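Side-chain contacts in lumazine protein (Photobacterium kishitanii, PDB 3A35), which probably acts as an antenna protein that shifts bacterial luciferase emission to shorter wavelengths, and here holds riboflavin: residues G39-M42 with C47-T50; D31-V36 with D57-D62; K80-V85 with N141-S146. All coordinates share one frame; numbering follows the deposited sequence. Where two conformers were deposited one is given.

Overall arrangement
All three contacts involve the six-stranded antiparallel barrel of the first lumazine-binding repeat, and contact 3 reaches from it to the second barrel. Contact 1 lies in the hairpin of strands 41-44 and 47-55; contact 2, whose chain loop encloses it, sets helix 30-34 against strand 58-63, the sheet neighbour of strand 47-55. Their centres are about 10 Å apart, and both touch riboflavin. Contact 3 follows both in sequence, its centre about 13 Å from that of contact 1 and about 16 Å from that of contact 2. Met42 packs on Val36, Leu83 and Val85, and Ile32 on Leu83 and Val85, so the flavin-binding hairpin, the helix and strand 80-84 share one apolar interior.

Contact 1: residues G39-M42 with C47-T50; sequences GTVM and CSLT. With RBF (riboflavin), chain C.
Thr50 and Val41 face each other as an antiparallel, non-hydrogen-bonded pair. The two side chains meet at an oblique angle, with Val41 CG2 3.6 Å from Thr50 OG1. The methyl branch of Thr50 is turned the other way, and its CG2 rests 3.9 Å from Gly39 CA. With OG1 anti to the carbonyl carbon (chi1 -56°), the Thr50 hydroxyl reaches the isoalloxazine and donates to RBF N5 over 2.9 Å. The backbone of the same residue supplies a second bond, from Thr50 N to RBF O4 (2.9 Å, 159° at the hydrogen). Thr50 therefore grips two neighbouring acceptors of the flavin, which probably restricts turning of the ring system. Val41 adds an apolar contact at the dimethylbenzene end, where its CG1 lies 3.8 Å from RBF C7M. Riboflavin lies along the edge of 47-50 turned away from 39-42; Leu49 CD2 touches it too, 3.4 Å from RBF N3.

Met42, the third large contributor, pairs with Leu49, and both side chains lie on the face away from Val41 and Thr50. Two backbone bonds close this pair: Met42 N to Leu49 O, and Leu49 N to Met42 O at 2.9 Å. CA-H...O contacts from Val41 to Leu49 O and from Ser48 to Met42 O run beside them. One residue back along strand 47-55, Ser48 O accepts the ribityl hydroxyl RBF O2' at 2.8 Å, so polar backbone atoms on this strand serve both sheet and ligand.

The contact is a beta hairpin in which the edge of 47-50 not paired with 41-42 is given to the flavin. Met42 and Leu49 pack inward on Phe61 of strand 58-63, Met42 also reaches Phe28, and Ser48 is backbone hydrogen-bonded to Gly100, near the start of the second repeat.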
ATOM      1  N   GLY A  39     -10.367 -15.187   6.940  1.00 16.14           N
ATOM      2  CA  GLY A  39     -11.451 -14.340   6.647  1.00 15.54           C
ATOM      3  C   GLY A  39     -11.326 -12.875   6.991  1.00 12.09           C
ATOM      4  O   GLY A  39     -12.100 -11.996   6.625  1.00 17.20           O
ATOM      5  N   THR A  40     -10.250 -12.501   7.753  1.00 12.59           N
ATOM      6  CA  THR A  40      -9.944 -11.107   7.977  1.00 13.21           C
ATOM      7  C   THR A  40      -9.735 -10.406   6.662  1.00 11.42           C
ATOM      8  O   THR A  40      -9.052 -10.913   5.758  1.00 12.82           O
ATOM      9  CB  THR A  40      -8.655 -10.941   8.748  1.00 14.29           C
ATOM     10  OG1 THR A  40      -8.821 -11.432  10.108  1.00 14.35           O
ATOM     11  CG2 THR A  40      -8.105  -9.506   8.751  1.00 13.53           C
ATOM     12  N   VAL A  41     -10.338  -9.235   6.530  1.00 12.04           N
ATOM     13  CA  VAL A  41     -10.175  -8.386   5.355  1.00 12.05           C
ATOM     14  C   VAL A  41      -9.352  -7.221   5.875  1.00 11.55           C
ATOM     15  O   VAL A  41      -9.726  -6.481   6.771  1.00 12.58           O
ATOM     16  CB  VAL A  41     -11.536  -7.891   4.807  1.00 12.31           C
ATOM     17  CG1 VAL A  41     -11.246  -6.926   3.667  1.00 14.85           C
ATOM     18  CG2 VAL A  41     -12.246  -9.075   4.237  1.00 13.95           C
ATOM     19  N   MET A  42      -8.156  -7.005   5.349  1.00  9.49           N
ATOM     20  CA  MET A  42      -7.197  -5.990   5.818  1.00 10.80           C
ATOM     21  C   MET A  42      -6.498  -5.424   4.649  1.00 10.40           C
ATOM     22  O   MET A  42      -6.665  -5.923   3.447  1.00 10.65           O
ATOM     23  CB  MET A  42      -6.172  -6.579   6.805  1.00 10.20           C
ATOM     24  CG  MET A  42      -5.324  -7.721   6.115  1.00 11.97           C
ATOM     25  SD  MET A  42      -4.050  -8.381   7.224  1.00 11.81           S
ATOM     26  CE  MET A  42      -2.967  -6.968   7.398  1.00 11.11           C
ATOM     27  N   CYS A  47      -4.290  -2.344  -0.356  1.00  8.78           N
ATOM     28  CA  CYS A  47      -5.371  -3.035  -1.071  1.00  8.76           C
ATOM     29  C   CYS A  47      -6.128  -3.949  -0.088  1.00  9.54           C
ATOM     30  O   CYS A  47      -5.528  -4.755   0.588  1.00  9.89           O
ATOM     31  CB  CYS A  47      -4.708  -3.923  -2.095  1.00 10.35           C
ATOM     32  SG  CYS A  47      -5.874  -4.804  -3.200  1.00 10.37           S
ATOM     33  N   SER A  48      -7.475  -3.863  -0.132  1.00 10.14           N
ATOM     34  CA  SER A  48      -8.246  -4.787   0.663  1.00  8.93           C
ATOM     35  C   SER A  48      -8.069  -6.223   0.089  1.00  9.31           C
ATOM     36  O   SER A  48      -8.428  -6.482  -1.061  1.00 11.00           O
ATOM     37  CB  SER A  48      -9.728  -4.437   0.657  1.00 11.15           C
ATOM     38  OG  SER A  48      -9.978  -3.292   1.486  1.00 17.89           O
ATOM     39  N   LEU A  49      -7.673  -7.144   0.964  1.00  9.38           N
ATOM     40  CA  LEU A  49      -7.518  -8.591   0.668  1.00  9.96           C
ATOM     41  C   LEU A  49      -8.026  -9.383   1.839  1.00  9.26           C
ATOM     42  O   LEU A  49      -8.024  -8.936   2.991  1.00  9.44           O
ATOM     43  CB  LEU A  49      -6.043  -8.995   0.386  1.00  9.33           C
ATOM     44  CG  LEU A  49      -5.364  -8.254  -0.764  1.00  8.95           C
ATOM     45  CD1 LEU A  49      -3.885  -8.693  -0.840  1.00 12.72           C
ATOM     46  CD2 LEU A  49      -6.049  -8.555  -2.140  1.00 11.40           C
ATOM     47  N   THR A  50      -8.435 -10.598   1.535  1.00 10.21           N
ATOM     48  CA  THR A  50      -9.017 -11.515   2.556  1.00  9.30           C
ATOM     49  C   THR A  50      -8.030 -12.620   2.934  1.00 10.12           C
ATOM     50  O   THR A  50      -7.538 -13.311   2.045  1.00 10.74           O
ATOM     51  CB  THR A  50     -10.302 -12.148   1.902  1.00 10.95           C
ATOM     52  OG1 THR A  50     -11.161 -11.074   1.490  1.00 12.63           O
ATOM     53  CG2 THR A  50     -10.980 -13.039   3.029  1.00 15.29           C
TER
HETATM   54  N1  RBF C 191      -9.267  -8.664  -4.205  1.00 11.17           N
HETATM   55  C2  RBF C 191      -8.480  -9.754  -4.319  1.00 10.34           C
HETATM   56  O2  RBF C 191      -7.760  -9.934  -5.350  1.00 11.08           O
HETATM   57  N3  RBF C 191      -8.345 -10.705  -3.314  1.00 10.42           N
HETATM   58  C4  RBF C 191      -9.046 -10.568  -2.091  1.00  9.68           C
HETATM   59  O4  RBF C 191      -8.887 -11.442  -1.229  1.00 10.49           O
HETATM   60  C4A RBF C 191      -9.918  -9.465  -2.040  1.00  9.13           C
HETATM   61  N5  RBF C 191     -10.740  -9.351  -0.853  1.00 12.60           N
HETATM   62  C5A RBF C 191     -11.588  -8.246  -0.792  1.00 10.46           C
HETATM   63  C6  RBF C 191     -12.468  -8.213   0.295  1.00 10.92           C
HETATM   64  C7  RBF C 191     -13.349  -7.096   0.317  1.00 11.23           C
HETATM   65  C7M RBF C 191     -14.358  -7.102   1.502  1.00 13.59           C
HETATM   66  C8  RBF C 191     -13.346  -6.101  -0.613  1.00  9.66           C
HETATM   67  C8M RBF C 191     -14.259  -4.959  -0.459  1.00 14.37           C
HETATM   68  C9  RBF C 191     -12.421  -6.146  -1.714  1.00 11.39           C
HETATM   69  C9A RBF C 191     -11.608  -7.277  -1.836  1.00 11.69           C
HETATM   70  N10 RBF C 191     -10.746  -7.420  -2.976  1.00  9.34           N
HETATM   71  C10 RBF C 191      -9.983  -8.556  -3.059  1.00  8.50           C
HETATM   72  C1' RBF C 191     -10.790  -6.547  -4.075  1.00 10.09           C
HETATM   73  C2' RBF C 191      -9.647  -5.557  -4.180  1.00 10.09           C
HETATM   74  O2' RBF C 191      -9.563  -4.791  -2.932  1.00 11.04           O
HETATM   75  C3' RBF C 191      -9.848  -4.630  -5.260  1.00 11.58           C
HETATM   76  O3' RBF C 191      -9.968  -5.521  -6.495  1.00 12.43           O
HETATM   77  C4' RBF C 191      -8.618  -3.766  -5.585  1.00  9.64           C
HETATM   78  O4' RBF C 191      -8.458  -2.771  -4.550  1.00 11.66           O
HETATM   79  C5' RBF C 191      -8.757  -3.028  -6.923  1.00 14.60           C
HETATM   80  O5' RBF C 191      -7.568  -2.325  -7.285  1.00 13.26           O

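Contact 2: residues D31-V36 with D57-D62; sequences DILESV and DVVYFD. With RBF (riboflavin), chain C.
Leu33 of helix 30-34 and Asp57, just before strand 58-63, bring the two backbones to their nearest approach, 6.4 Å between the CA atoms, and no hydrogen bond joins the segments. Leu33 makes the largest single contribution. With CG anti to the backbone N (chi1 174°), its isobutyl group extends from the helix toward the strand, where CD2 lies on Asp57, while CD1 reaches Val59 and also borders Asp57 CA. Leu33 CD2 rests against the start of the strand, 3.6 Å from Asp57 CA and close to CB as well, whereas the Asp57 carboxylate leads away from the helix. Leu33 CD1 meets Val59 CG2 at 3.7 Å, the two side chains running antiparallel alongside one another. That same valine methyl receives a looser touch from beyond the helix, Val36 CG2 lying 4.3 Å from Val59 CG2.

The chain leaving the helix is shaped by a local turn, in which Ser35 N donates to Ile32 O at 3.0 Å. This turn delivers Val36 to the interior, where Val36 also packs on Val85. At the far end of the strand the character changes. Asp62 O accepts RBF N3 at 2.8 Å, in a bond of 165° at the hydrogen, while Asp62 OD1 forms a salt bridge with Arg23.

The strand's other end thus supplies one of the flavin's hydrogen bonds, through Asp62 O. Between the segments themselves the contact is made by carbon atoms alone, with no hydrogen bond, so it depends on close fit and on the burial of methyl groups.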
ATOM      1  N   ASP A  31       2.748  -9.028  16.450  1.00 17.32           N
ATOM      2  CA  ASP A  31       1.583  -8.224  16.884  1.00 19.40           C
ATOM      3  C   ASP A  31       0.477  -8.179  15.874  1.00 20.19           C
ATOM      4  O   ASP A  31      -0.694  -8.204  16.161  1.00 22.31           O
ATOM      5  CB  ASP A  31       2.007  -6.798  17.360  1.00 21.19           C
ATOM      6  CG  ASP A  31       2.557  -5.847  16.218  1.00 33.07           C
ATOM      7  OD1 ASP A  31       3.246  -6.317  15.196  1.00 35.35           O
ATOM      8  OD2 ASP A  31       2.345  -4.582  16.381  1.00 40.95           O
ATOM      9  N   ILE A  32       0.823  -8.097  14.609  1.00 16.03           N
ATOM     10  CA  ILE A  32      -0.231  -8.096  13.615  1.00 15.28           C
ATOM     11  C   ILE A  32      -0.696  -9.512  13.419  1.00 13.87           C
ATOM     12  O   ILE A  32      -1.885  -9.716  13.223  1.00 14.31           O
ATOM     13  CB  ILE A  32       0.293  -7.512  12.245  1.00 15.42           C
ATOM     14  CG1 ILE A  32       0.859  -6.084  12.566  1.00 18.46           C
ATOM     15  CG2 ILE A  32      -0.886  -7.394  11.203  1.00 14.87           C
ATOM     16  CD1 ILE A  32       1.462  -5.330  11.404  1.00 20.94           C
ATOM     17  N   LEU A  33       0.191 -10.491  13.322  1.00 14.32           N
ATOM     18  CA  LEU A  33      -0.218 -11.902  13.117  1.00 14.49           C
ATOM     19  C   LEU A  33      -1.344 -12.321  14.104  1.00 14.60           C
ATOM     20  O   LEU A  33      -2.294 -12.987  13.721  1.00 16.19           O
ATOM     21  CB  LEU A  33       1.026 -12.789  13.379  1.00 14.49           C
ATOM     22  CG  LEU A  33       0.701 -14.237  13.336  1.00 14.31           C
ATOM     23  CD1 LEU A  33       0.336 -14.650  11.902  1.00 15.35           C
ATOM     24  CD2 LEU A  33       1.907 -15.116  13.825  1.00 15.03           C
ATOM     25  N   GLU A  34      -1.173 -12.045  15.363  0.50 14.31           N
ATOM     26  CA  GLU A  34      -2.177 -12.560  16.328  0.50 12.96           C
ATOM     27  C   GLU A  34      -3.505 -11.735  16.249  0.50 12.83           C
ATOM     28  O   GLU A  34      -4.559 -12.278  16.722  0.50 12.01           O
ATOM     29  CB  GLU A  34      -1.561 -12.564  17.741  0.50 12.91           C
ATOM     30  CG  GLU A  34      -0.244 -13.335  17.813  0.50 16.61           C
ATOM     31  CD  GLU A  34      -0.503 -14.723  18.264  0.50 20.69           C
ATOM     32  OE1 GLU A  34      -0.249 -15.656  17.491  0.50 22.72           O
ATOM     33  OE2 GLU A  34      -0.840 -14.836  19.462  0.50 16.11           O
ATOM     34  N   SER A  35      -3.503 -10.524  15.608  0.50 10.30           N
ATOM     35  CA  SER A  35      -4.725  -9.792  15.388  0.50 11.85           C
ATOM     36  C   SER A  35      -5.514 -10.208  14.130  0.50 11.49           C
ATOM     37  O   SER A  35      -6.537  -9.538  13.883  0.50 12.35           O
ATOM     38  CB  SER A  35      -4.424  -8.290  15.311  0.50 11.71           C
ATOM     39  OG  SER A  35      -3.848  -8.001  14.060  0.50 11.96           O
ATOM     40  N   VAL A  36      -5.065 -11.254  13.383  1.00 13.05           N
ATOM     41  CA  VAL A  36      -5.824 -11.623  12.176  1.00 13.02           C
ATOM     42  C   VAL A  36      -6.184 -13.109  12.213  1.00 14.63           C
ATOM     43  O   VAL A  36      -5.609 -13.930  13.032  1.00 15.97           O
ATOM     44  CB  VAL A  36      -5.052 -11.257  10.851  1.00 12.42           C
ATOM     45  CG1 VAL A  36      -4.784  -9.782  10.806  1.00 12.83           C
ATOM     46  CG2 VAL A  36      -3.805 -12.079  10.657  1.00 15.08           C
ATOM     47  N   ASP A  57       3.649 -18.100  11.177  1.00 16.59           N
ATOM     48  CA  ASP A  57       3.607 -16.639  11.032  1.00 14.56           C
ATOM     49  C   ASP A  57       3.367 -16.256   9.545  1.00 14.53           C
ATOM     50  O   ASP A  57       3.571 -15.117   9.199  1.00 14.26           O
ATOM     51  CB  ASP A  57       4.880 -15.984  11.549  1.00 16.99           C
ATOM     52  CG  ASP A  57       6.130 -16.464  10.893  1.00 18.38           C
ATOM     53  OD1 ASP A  57       6.094 -17.319  10.044  1.00 20.38           O
ATOM     54  OD2 ASP A  57       7.196 -15.911  11.368  1.00 23.75           O
ATOM     55  N   VAL A  58       2.959 -17.224   8.689  1.00 13.55           N
ATOM     56  CA  VAL A  58       2.737 -16.957   7.264  1.00 14.18           C
ATOM     57  C   VAL A  58       1.216 -16.830   7.046  1.00 14.79           C
ATOM     58  O   VAL A  58       0.442 -17.772   7.309  1.00 14.13           O
ATOM     59  CB  VAL A  58       3.321 -18.012   6.377  1.00 15.54           C
ATOM     60  CG1 VAL A  58       3.164 -17.666   4.888  1.00 14.76           C
ATOM     61  CG2 VAL A  58       4.840 -18.224   6.712  1.00 16.60           C
ATOM     62  N   VAL A  59       0.841 -15.652   6.513  1.00 11.70           N
ATOM     63  CA  VAL A  59      -0.545 -15.370   6.236  1.00 11.53           C
ATOM     64  C   VAL A  59      -0.717 -15.320   4.762  1.00 10.66           C
ATOM     65  O   VAL A  59       0.036 -14.675   4.027  1.00 12.02           O
ATOM     66  CB  VAL A  59      -0.857 -13.980   6.862  1.00 10.24           C
ATOM     67  CG1 VAL A  59      -2.330 -13.625   6.601  1.00 13.57           C
ATOM     68  CG2 VAL A  59      -0.649 -13.992   8.402  1.00 13.54           C
ATOM     69  N   TYR A  60      -1.700 -16.063   4.254  1.00 10.55           N
ATOM     70  CA  TYR A  60      -1.905 -16.227   2.845  1.00 10.20           C
ATOM     71  C   TYR A  60      -3.131 -15.462   2.278  1.00 10.17           C
ATOM     72  O   TYR A  60      -4.199 -15.380   2.930  1.00 12.29           O
ATOM     73  CB  TYR A  60      -2.151 -17.730   2.534  1.00 11.64           C
ATOM     74  CG  TYR A  60      -0.882 -18.603   2.754  1.00 13.44           C
ATOM     75  CD1 TYR A  60      -0.061 -18.906   1.664  1.00 13.46           C
ATOM     76  CD2 TYR A  60      -0.575 -19.133   4.010  1.00 14.03           C
ATOM     77  CE1 TYR A  60       1.110 -19.731   1.847  1.00 15.46           C
ATOM     78  CE2 TYR A  60       0.563 -19.983   4.163  1.00 16.58           C
ATOM     79  CZ  TYR A  60       1.264 -20.209   3.070  1.00 16.19           C
ATOM     80  OH  TYR A  60       2.466 -20.993   3.183  1.00 21.91           O
ATOM     81  N   PHE A  61      -2.919 -14.934   1.075  1.00 11.70           N
ATOM     82  CA  PHE A  61      -3.963 -14.192   0.365  1.00  9.62           C
ATOM     83  C   PHE A  61      -3.999 -14.653  -1.040  1.00 11.81           C
ATOM     84  O   PHE A  61      -2.966 -14.877  -1.675  1.00 12.00           O
ATOM     85  CB  PHE A  61      -3.626 -12.635   0.344  1.00 10.20           C
ATOM     86  CG  PHE A  61      -3.492 -12.016   1.705  1.00 10.23           C
ATOM     87  CD1 PHE A  61      -4.641 -11.471   2.329  1.00 11.82           C
ATOM     88  CD2 PHE A  61      -2.284 -12.001   2.350  1.00 10.42           C
ATOM     89  CE1 PHE A  61      -4.561 -10.915   3.575  1.00 11.56           C
ATOM     90  CE2 PHE A  61      -2.202 -11.403   3.683  1.00 11.11           C
ATOM     91  CZ  PHE A  61      -3.323 -10.872   4.244  1.00 11.71           C
ATOM     92  N   ASP A  62      -5.201 -14.729  -1.634  1.00 11.93           N
ATOM     93  CA  ASP A  62      -5.314 -14.830  -3.091  1.00 12.20           C
ATOM     94  C   ASP A  62      -5.548 -13.501  -3.783  1.00 12.58           C
ATOM     95  O   ASP A  62      -6.505 -12.749  -3.295  1.00 16.46           O
ATOM     96  CB  ASP A  62      -6.481 -15.803  -3.386  1.00 13.65           C
ATOM     97  CG  ASP A  62      -6.171 -17.219  -3.145  1.00 18.61           C
ATOM     98  OD1 ASP A  62      -5.004 -17.640  -3.390  1.00 17.84           O
ATOM     99  OD2 ASP A  62      -7.042 -18.073  -2.782  1.00 23.18           O
TER
HETATM  100  N1  RBF C 191      -9.267  -8.664  -4.205  1.00 11.17           N
HETATM  101  C2  RBF C 191      -8.480  -9.754  -4.319  1.00 10.34           C
HETATM  102  O2  RBF C 191      -7.760  -9.934  -5.350  1.00 11.08           O
HETATM  103  N3  RBF C 191      -8.345 -10.705  -3.314  1.00 10.42           N
HETATM  104  C4  RBF C 191      -9.046 -10.568  -2.091  1.00  9.68           C
HETATM  105  O4  RBF C 191      -8.887 -11.442  -1.229  1.00 10.49           O
HETATM  106  C4A RBF C 191      -9.918  -9.465  -2.040  1.00  9.13           C
HETATM  107  N5  RBF C 191     -10.740  -9.351  -0.853  1.00 12.60           N
HETATM  108  C5A RBF C 191     -11.588  -8.246  -0.792  1.00 10.46           C
HETATM  109  C6  RBF C 191     -12.468  -8.213   0.295  1.00 10.92           C
HETATM  110  C7  RBF C 191     -13.349  -7.096   0.317  1.00 11.23           C
HETATM  111  C7M RBF C 191     -14.358  -7.102   1.502  1.00 13.59           C
HETATM  112  C8  RBF C 191     -13.346  -6.101  -0.613  1.00  9.66           C
HETATM  113  C8M RBF C 191     -14.259  -4.959  -0.459  1.00 14.37           C
HETATM  114  C9  RBF C 191     -12.421  -6.146  -1.714  1.00 11.39           C
HETATM  115  C9A RBF C 191     -11.608  -7.277  -1.836  1.00 11.69           C
HETATM  116  N10 RBF C 191     -10.746  -7.420  -2.976  1.00  9.34           N
HETATM  117  C10 RBF C 191      -9.983  -8.556  -3.059  1.00  8.50           C
HETATM  118  C1' RBF C 191     -10.790  -6.547  -4.075  1.00 10.09           C
HETATM  119  C2' RBF C 191      -9.647  -5.557  -4.180  1.00 10.09           C
HETATM  120  O2' RBF C 191      -9.563  -4.791  -2.932  1.00 11.04           O
HETATM  121  C3' RBF C 191      -9.848  -4.630  -5.260  1.00 11.58           C
HETATM  122  O3' RBF C 191      -9.968  -5.521  -6.495  1.00 12.43           O
HETATM  123  C4' RBF C 191      -8.618  -3.766  -5.585  1.00  9.64           C
HETATM  124  O4' RBF C 191      -8.458  -2.771  -4.550  1.00 11.66           O
HETATM  125  C5' RBF C 191      -8.757  -3.028  -6.923  1.00 14.60           C
HETATM  126  O5' RBF C 191      -7.568  -2.325  -7.285  1.00 13.26           O

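Contact 3: residues K80-V85 with N141-S146; sequences KVNLEV and NGVSHS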
ATOM      1  N   LYS A  80       8.835  -6.361   0.781  1.00 13.45           N
ATOM      2  CA  LYS A  80       8.205  -5.892   2.019  1.00 12.64           C
ATOM      3  C   LYS A  80       6.913  -5.214   1.584  1.00 12.20           C
ATOM      4  O   LYS A  80       6.853  -4.349   0.713  1.00 12.70           O
ATOM      5  CB  LYS A  80       9.082  -4.866   2.681  1.00 16.21           C
ATOM      6  CG  LYS A  80       8.529  -4.184   3.828  1.00 21.92           C
ATOM      7  CD  LYS A  80       9.780  -3.627   4.525  1.00 34.47           C
ATOM      8  CE  LYS A  80       9.618  -2.206   4.746  1.00 37.07           C
ATOM      9  NZ  LYS A  80      10.327  -1.639   3.496  1.00 42.28           N
ATOM     10  N   VAL A  81       5.822  -5.602   2.287  1.00 11.16           N
ATOM     11  CA  VAL A  81       4.466  -5.068   2.023  1.00 11.82           C
ATOM     12  C   VAL A  81       3.968  -4.338   3.273  1.00 10.88           C
ATOM     13  O   VAL A  81       4.235  -4.744   4.396  1.00 12.67           O
ATOM     14  CB  VAL A  81       3.469  -6.133   1.594  1.00 11.48           C
ATOM     15  CG1 VAL A  81       4.056  -6.856   0.289  1.00 13.10           C
ATOM     16  CG2 VAL A  81       3.238  -7.113   2.703  1.00 14.07           C
ATOM     17  N   ASN A  82       3.198  -3.273   3.097  1.00 10.40           N
ATOM     18  CA  ASN A  82       2.590  -2.573   4.259  1.00 10.21           C
ATOM     19  C   ASN A  82       1.386  -3.319   4.714  1.00  9.97           C
ATOM     20  O   ASN A  82       0.569  -3.736   3.883  1.00 12.12           O
ATOM     21  CB  ASN A  82       2.220  -1.183   3.787  1.00 10.90           C
ATOM     22  CG  ASN A  82       3.445  -0.335   3.436  1.00 10.45           C
ATOM     23  OD1 ASN A  82       4.545  -0.609   3.992  1.00 12.25           O
ATOM     24  ND2 ASN A  82       3.256   0.679   2.634  1.00 10.76           N
ATOM     25  N   LEU A  83       1.167  -3.383   6.023  1.00  9.45           N
ATOM     26  CA  LEU A  83      -0.021  -4.055   6.623  1.00  9.56           C
ATOM     27  C   LEU A  83      -0.838  -3.097   7.474  1.00 10.19           C
ATOM     28  O   LEU A  83      -0.239  -2.357   8.288  1.00 11.23           O
ATOM     29  CB  LEU A  83       0.450  -5.216   7.536  1.00 10.34           C
ATOM     30  CG  LEU A  83       1.338  -6.256   6.810  1.00 11.89           C
ATOM     31  CD1 LEU A  83       1.886  -7.276   7.815  1.00 14.61           C
ATOM     32  CD2 LEU A  83       0.547  -6.952   5.632  1.00 11.08           C
ATOM     33  N   GLU A  84      -2.160  -3.159   7.360  1.00  9.64           N
ATOM     34  CA  GLU A  84      -3.029  -2.380   8.281  1.00  9.28           C
ATOM     35  C   GLU A  84      -4.315  -3.188   8.511  1.00 11.09           C
ATOM     36  O   GLU A  84      -5.037  -3.570   7.571  1.00 12.35           O
ATOM     37  CB  GLU A  84      -3.404  -1.059   7.727  1.00 11.03           C
ATOM     38  CG  GLU A  84      -4.232  -0.208   8.738  1.00 13.22           C
ATOM     39  CD  GLU A  84      -4.711   1.086   8.204  1.00 16.12           C
ATOM     40  OE1 GLU A  84      -4.468   1.543   7.086  1.00 16.33           O
ATOM     41  OE2 GLU A  84      -5.580   1.653   8.991  1.00 18.75           O
ATOM     42  N   VAL A  85      -4.556  -3.495   9.792  1.00 13.29           N
ATOM     43  CA  VAL A  85      -5.824  -4.163  10.214  1.00 13.56           C
ATOM     44  C   VAL A  85      -6.820  -3.077  10.563  1.00 12.76           C
ATOM     45  O   VAL A  85      -6.462  -2.004  10.988  1.00 16.70           O
ATOM     46  CB  VAL A  85      -5.495  -5.058  11.391  1.00 14.79           C
ATOM     47  CG1 VAL A  85      -6.811  -5.752  11.942  1.00 14.51           C
ATOM     48  CG2 VAL A  85      -4.498  -6.099  10.976  1.00 13.84           C
ATOM     49  N   ASN A 141       0.527   2.827  -1.509  1.00  9.51           N
ATOM     50  CA  ASN A 141       0.755   1.608  -0.756  1.00 10.70           C
ATOM     51  C   ASN A 141       0.154   1.541   0.652  1.00  9.03           C
ATOM     52  O   ASN A 141       0.722   0.918   1.555  1.00 10.21           O
ATOM     53  CB  ASN A 141       2.249   1.242  -0.688  1.00 10.06           C
ATOM     54  CG  ASN A 141       2.915   0.845  -1.969  1.00 10.60           C
ATOM     55  OD1 ASN A 141       4.242   0.741  -1.892  1.00 15.79           O
ATOM     56  ND2 ASN A 141       2.234   0.513  -2.967  1.00  9.06           N
ATOM     57  N   GLY A 142      -1.012   2.208   0.762  1.00  9.72           N
ATOM     58  CA  GLY A 142      -1.675   2.140   2.053  1.00 10.36           C
ATOM     59  C   GLY A 142      -1.268   3.226   3.023  1.00 11.24           C
ATOM     60  O   GLY A 142      -1.788   3.260   4.165  1.00 12.01           O
ATOM     61  N   VAL A 143      -0.328   4.111   2.656  1.00 11.86           N
ATOM     62  CA  VAL A 143      -0.006   5.285   3.517  1.00 11.34           C
ATOM     63  C   VAL A 143      -0.801   6.466   2.969  1.00 11.22           C
ATOM     64  O   VAL A 143      -0.723   6.859   1.824  1.00 12.40           O
ATOM     65  CB  VAL A 143       1.463   5.561   3.334  1.00  9.84           C
ATOM     66  CG1 VAL A 143       1.853   6.852   4.148  1.00 14.55           C
ATOM     67  CG2 VAL A 143       2.335   4.376   3.827  1.00 13.81           C
ATOM     68  N   SER A 144      -1.685   6.925   3.865  1.00 12.81           N
ATOM     69  CA  SER A 144      -2.494   8.127   3.532  1.00 13.12           C
ATOM     70  C   SER A 144      -1.776   9.479   3.946  1.00 15.20           C
ATOM     71  O   SER A 144      -1.277   9.563   5.088  1.00 18.60           O
ATOM     72  CB  SER A 144      -3.866   8.024   4.175  1.00 17.16           C
ATOM     73  OG  SER A 144      -4.609   9.227   3.794  1.00 19.50           O
ATOM     74  N   HIS A 145      -1.635  10.425   3.003  1.00 15.30           N
ATOM     75  CA  HIS A 145      -0.934  11.678   3.350  1.00 14.76           C
ATOM     76  C   HIS A 145      -1.433  12.692   2.340  1.00 16.39           C
ATOM     77  O   HIS A 145      -1.830  12.351   1.206  1.00 16.40           O
ATOM     78  CB  HIS A 145       0.569  11.507   3.205  1.00 17.61           C
ATOM     79  CG  HIS A 145       1.387  12.580   3.846  1.00 19.78           C
ATOM     80  ND1 HIS A 145       1.625  13.796   3.243  1.00 23.97           N
ATOM     81  CD2 HIS A 145       1.962  12.619   5.069  1.00 22.42           C
ATOM     82  CE1 HIS A 145       2.381  14.525   4.066  1.00 25.68           C
ATOM     83  NE2 HIS A 145       2.599  13.834   5.166  1.00 27.24           N
ATOM     84  N   SER A 146      -1.399  13.967   2.779  1.00 18.33           N
ATOM     85  CA  SER A 146      -1.690  15.068   1.839  1.00 20.07           C
ATOM     86  C   SER A 146      -0.729  15.117   0.668  1.00 18.93           C
ATOM     87  O   SER A 146       0.442  14.836   0.852  1.00 18.86           O
ATOM     88  CB  SER A 146      -1.568  16.448   2.540  1.00 21.37           C
ATOM     89  OG  SER A 146      -0.328  16.538   3.273  1.00 25.76           O
TER
HETATM   90  O   HOH W   1      -2.470   0.806   5.149  1.00 16.04           O
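Asn82 and Asn141 meet where the two six-stranded antiparallel barrels of the riboflavin synthase-like fold come together, one segment from each lumazine-binding repeat. Asn141 takes part through its backbone: its carbonyl O accepts Asn82 ND2 at 2.8 Å. The N-H points almost straight at the oxygen (173°) and the acceptor lies in the plane of the Asn82 amide, although the donor is tilted 29° from the carbonyl plane. Asn82 OD1 receives Asn168 N at the same time, so both ends of this buried amide are used by loops of the second repeat and its rotation is fixed.

Gly142 follows with a positive phi, at backbone angles where a side chain would collide with the carbonyl O of Asn141. A water within hydrogen-bonding distance of Gly142 O (2.7 Å) and Glu84 OE1 (2.9 Å) links the segments. The other carboxylate oxygen, Glu84 OE2, accepts Lys3 N.

Val143 begins the strand and brings its CG2 to 4.0 Å from Asn82 ND2. Beyond it the strand diverges from the first barrel. Ser144 OG bonds to Gly96 O, and His145 meets Tyr159 edge-to-face. His145 ND1 donates to Ser146 O at 2.9 Å, on a lone pair in the carbonyl plane.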